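Local coordinates for protein monoglyceride lipase (Saccharomyces cerevisiae, PDB 4ZWN) that hydrolyses monoacylglycerols to free fatty acids and glycerol, preferring monounsaturated substrates, and also takes part in breaking down fatty acid ethyl esters, at residues Lys260-Val264 with Cys287-Asp291. The protein carries 2 engineered substitutions. Residues are numbered along the deposited sequence; the frame is centred on the assembly and turned at random.
Sequences KDKPV and CPSAD
Cys287, the first residue to leave the helical path after helix 277-286, turns its SG onto the methyl CG2 of Val264, 3.7 Å away; Phe258 touches both side chains. Two residues on, Ser289 makes the first of two hydrogen bonds across the contact. With chi1 at 176°, its OG points away from the backbone N and reaches the carbonyl O of Lys262 at 2.7 Å. The hydroxyl donates from well above the carbonyl plane, and the same OG weakly accepts the backbone N-H of Asp291, linking it to the facing loop. With the hydroxyl gone, as in an alanine here, the Lys262 carbonyl would probably lose this donor and the Asp291 N-H its weak acceptor. Ala290 lays its CB 3.9 Å from OD1 of Asp261, whose OD2 pairs with Lys260 NZ. At Asp291 the backbone O takes the N-H of Val264 at 2.8 Å, nearly straight (164°), and also a CA-H contact from Pro263. The Asp291 carboxylate runs alongside Pro263 CB; OD2 bonds to His327, while a water lies within hydrogen-bonding distance of both OD1 and Val264 O. The backbone bond starts the parallel pairing of strands 264-269 and 292-297, with helix 277-286 as the crossover, a beta-alpha-beta unit at the edge of the alpha/beta-hydrolase sheet.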
ATOM      1  N   LYS A 260      -6.259  17.563   9.665  1.00 47.29           N
ATOM      2  CA  LYS A 260      -5.554  18.836   9.804  1.00 45.27           C
ATOM      3  C   LYS A 260      -4.094  18.683  10.219  1.00 44.42           C
ATOM      4  O   LYS A 260      -3.790  18.127  11.275  1.00 42.88           O
ATOM      5  CB  LYS A 260      -6.282  19.735  10.809  1.00 49.62           C
ATOM      6  CG  LYS A 260      -5.728  21.154  10.897  1.00 54.24           C
ATOM      7  CD  LYS A 260      -6.696  22.076  11.622  1.00 56.31           C
ATOM      8  CE  LYS A 260      -6.146  23.488  11.738  1.00 57.01           C
ATOM      9  NZ  LYS A 260      -4.957  23.556  12.632  1.00 74.30           N
ATOM     10  N   ASP A 261      -3.206  19.165   9.353  1.00 42.11           N
ATOM     11  CA  ASP A 261      -1.776  19.259   9.640  1.00 47.94           C
ATOM     12  C   ASP A 261      -1.117  17.919   9.981  1.00 46.70           C
ATOM     13  O   ASP A 261      -0.147  17.873  10.739  1.00 48.18           O
ATOM     14  CB  ASP A 261      -1.535  20.254  10.780  1.00 48.00           C
ATOM     15  CG  ASP A 261      -1.959  21.671  10.422  1.00 57.62           C
ATOM     16  OD1 ASP A 261      -1.715  22.093   9.271  1.00 46.08           O
ATOM     17  OD2 ASP A 261      -2.537  22.360  11.293  1.00 55.73           O
ATOM     18  N   LYS A 262      -1.637  16.831   9.426  1.00 40.47           N
ATOM     19  CA  LYS A 262      -0.980  15.538   9.578  1.00 39.16           C
ATOM     20  C   LYS A 262       0.120  15.400   8.536  1.00 39.98           C
ATOM     21  O   LYS A 262      -0.091  15.710   7.362  1.00 36.11           O
ATOM     22  CB  LYS A 262      -1.982  14.391   9.451  1.00 40.73           C
ATOM     23  CG  LYS A 262      -2.912  14.245  10.641  1.00 44.07           C
ATOM     24  CD  LYS A 262      -2.155  13.815  11.886  1.00 31.76           C
ATOM     25  CE  LYS A 262      -3.106  13.607  13.048  1.00 30.16           C
ATOM     26  NZ  LYS A 262      -2.393  13.130  14.260  1.00 34.56           N
ATOM     27  N   PRO A 263       1.308  14.948   8.963  1.00 36.67           N
ATOM     28  CA  PRO A 263       2.442  14.795   8.045  1.00 36.27           C
ATOM     29  C   PRO A 263       2.164  13.808   6.910  1.00 35.89           C
ATOM     30  O   PRO A 263       1.700  12.693   7.149  1.00 32.30           O
ATOM     31  CB  PRO A 263       3.574  14.292   8.951  1.00 31.54           C
ATOM     32  CG  PRO A 263       2.912  13.807  10.186  1.00 34.47           C
ATOM     33  CD  PRO A 263       1.668  14.614  10.351  1.00 34.05           C
ATOM     34  N   VAL A 264       2.431  14.244   5.682  1.00 37.77           N
ATOM     35  CA  VAL A 264       2.267  13.405   4.500  1.00 33.41           C
ATOM     36  C   VAL A 264       3.560  13.321   3.722  1.00 31.43           C
ATOM     37  O   VAL A 264       4.281  14.314   3.599  1.00 40.15           O
ATOM     38  CB  VAL A 264       1.186  13.944   3.536  1.00 35.94           C
ATOM     39  CG1 VAL A 264       0.241  12.822   3.122  1.00 34.38           C
ATOM     40  CG2 VAL A 264       0.447  15.118   4.144  1.00 34.85           C
ATOM     41  N   CYS A 287      -3.115  19.134  -1.118  1.00 31.74           N
ATOM     42  CA  CYS A 287      -3.118  18.791   0.305  1.00 30.38           C
ATOM     43  C   CYS A 287      -2.906  20.024   1.176  1.00 29.67           C
ATOM     44  O   CYS A 287      -1.959  20.779   0.968  1.00 34.59           O
ATOM     45  CB  CYS A 287      -2.042  17.745   0.608  1.00 37.96           C
ATOM     46  SG  CYS A 287      -2.042  17.131   2.313  1.00 34.60           S
ATOM     47  N   PRO A 288      -3.797  20.230   2.159  1.00 34.76           N
ATOM     48  CA  PRO A 288      -3.791  21.421   3.017  1.00 37.92           C
ATOM     49  C   PRO A 288      -2.780  21.350   4.158  1.00 36.70           C
ATOM     50  O   PRO A 288      -2.514  22.370   4.794  1.00 41.24           O
ATOM     51  CB  PRO A 288      -5.217  21.451   3.568  1.00 34.33           C
ATOM     52  CG  PRO A 288      -5.594  20.011   3.646  1.00 37.73           C
ATOM     53  CD  PRO A 288      -4.936  19.343   2.460  1.00 33.91           C
ATOM     54  N   SER A 289      -2.231  20.166   4.408  1.00 33.57           N
ATOM     55  CA  SER A 289      -1.306  19.967   5.521  1.00 37.04           C
ATOM     56  C   SER A 289      -0.042  20.806   5.387  1.00 36.96           C
ATOM     57  O   SER A 289       0.443  21.040   4.278  1.00 42.69           O
ATOM     58  CB  SER A 289      -0.927  18.492   5.642  1.00 35.64           C
ATOM     59  OG  SER A 289       0.037  18.307   6.664  1.00 40.25           O
ATOM     60  N   ALA A 290       0.487  21.248   6.524  1.00 35.66           N
ATOM     61  CA  ALA A 290       1.707  22.047   6.554  1.00 34.39           C
ATOM     62  C   ALA A 290       2.944  21.181   6.327  1.00 36.15           C
ATOM     63  O   ALA A 290       3.921  21.621   5.720  1.00 35.62           O
ATOM     64  CB  ALA A 290       1.820  22.785   7.873  1.00 31.40           C
ATOM     65  N   ASP A 291       2.889  19.948   6.822  1.00 30.36           N
ATOM     66  CA  ASP A 291       3.978  18.992   6.671  1.00 31.40           C
ATOM     67  C   ASP A 291       3.645  18.006   5.548  1.00 34.43           C
ATOM     68  O   ASP A 291       3.093  16.935   5.794  1.00 34.40           O
ATOM     69  CB  ASP A 291       4.218  18.254   7.993  1.00 35.27           C
ATOM     70  CG  ASP A 291       5.543  17.508   8.031  1.00 36.61           C
ATOM     71  OD1 ASP A 291       6.173  17.331   6.969  1.00 39.43           O
ATOM     72  OD2 ASP A 291       5.948  17.088   9.135  1.00 43.45           O
TER
HETATM   73  O   HOH W   1       5.966  15.077   5.465  1.00 37.06           O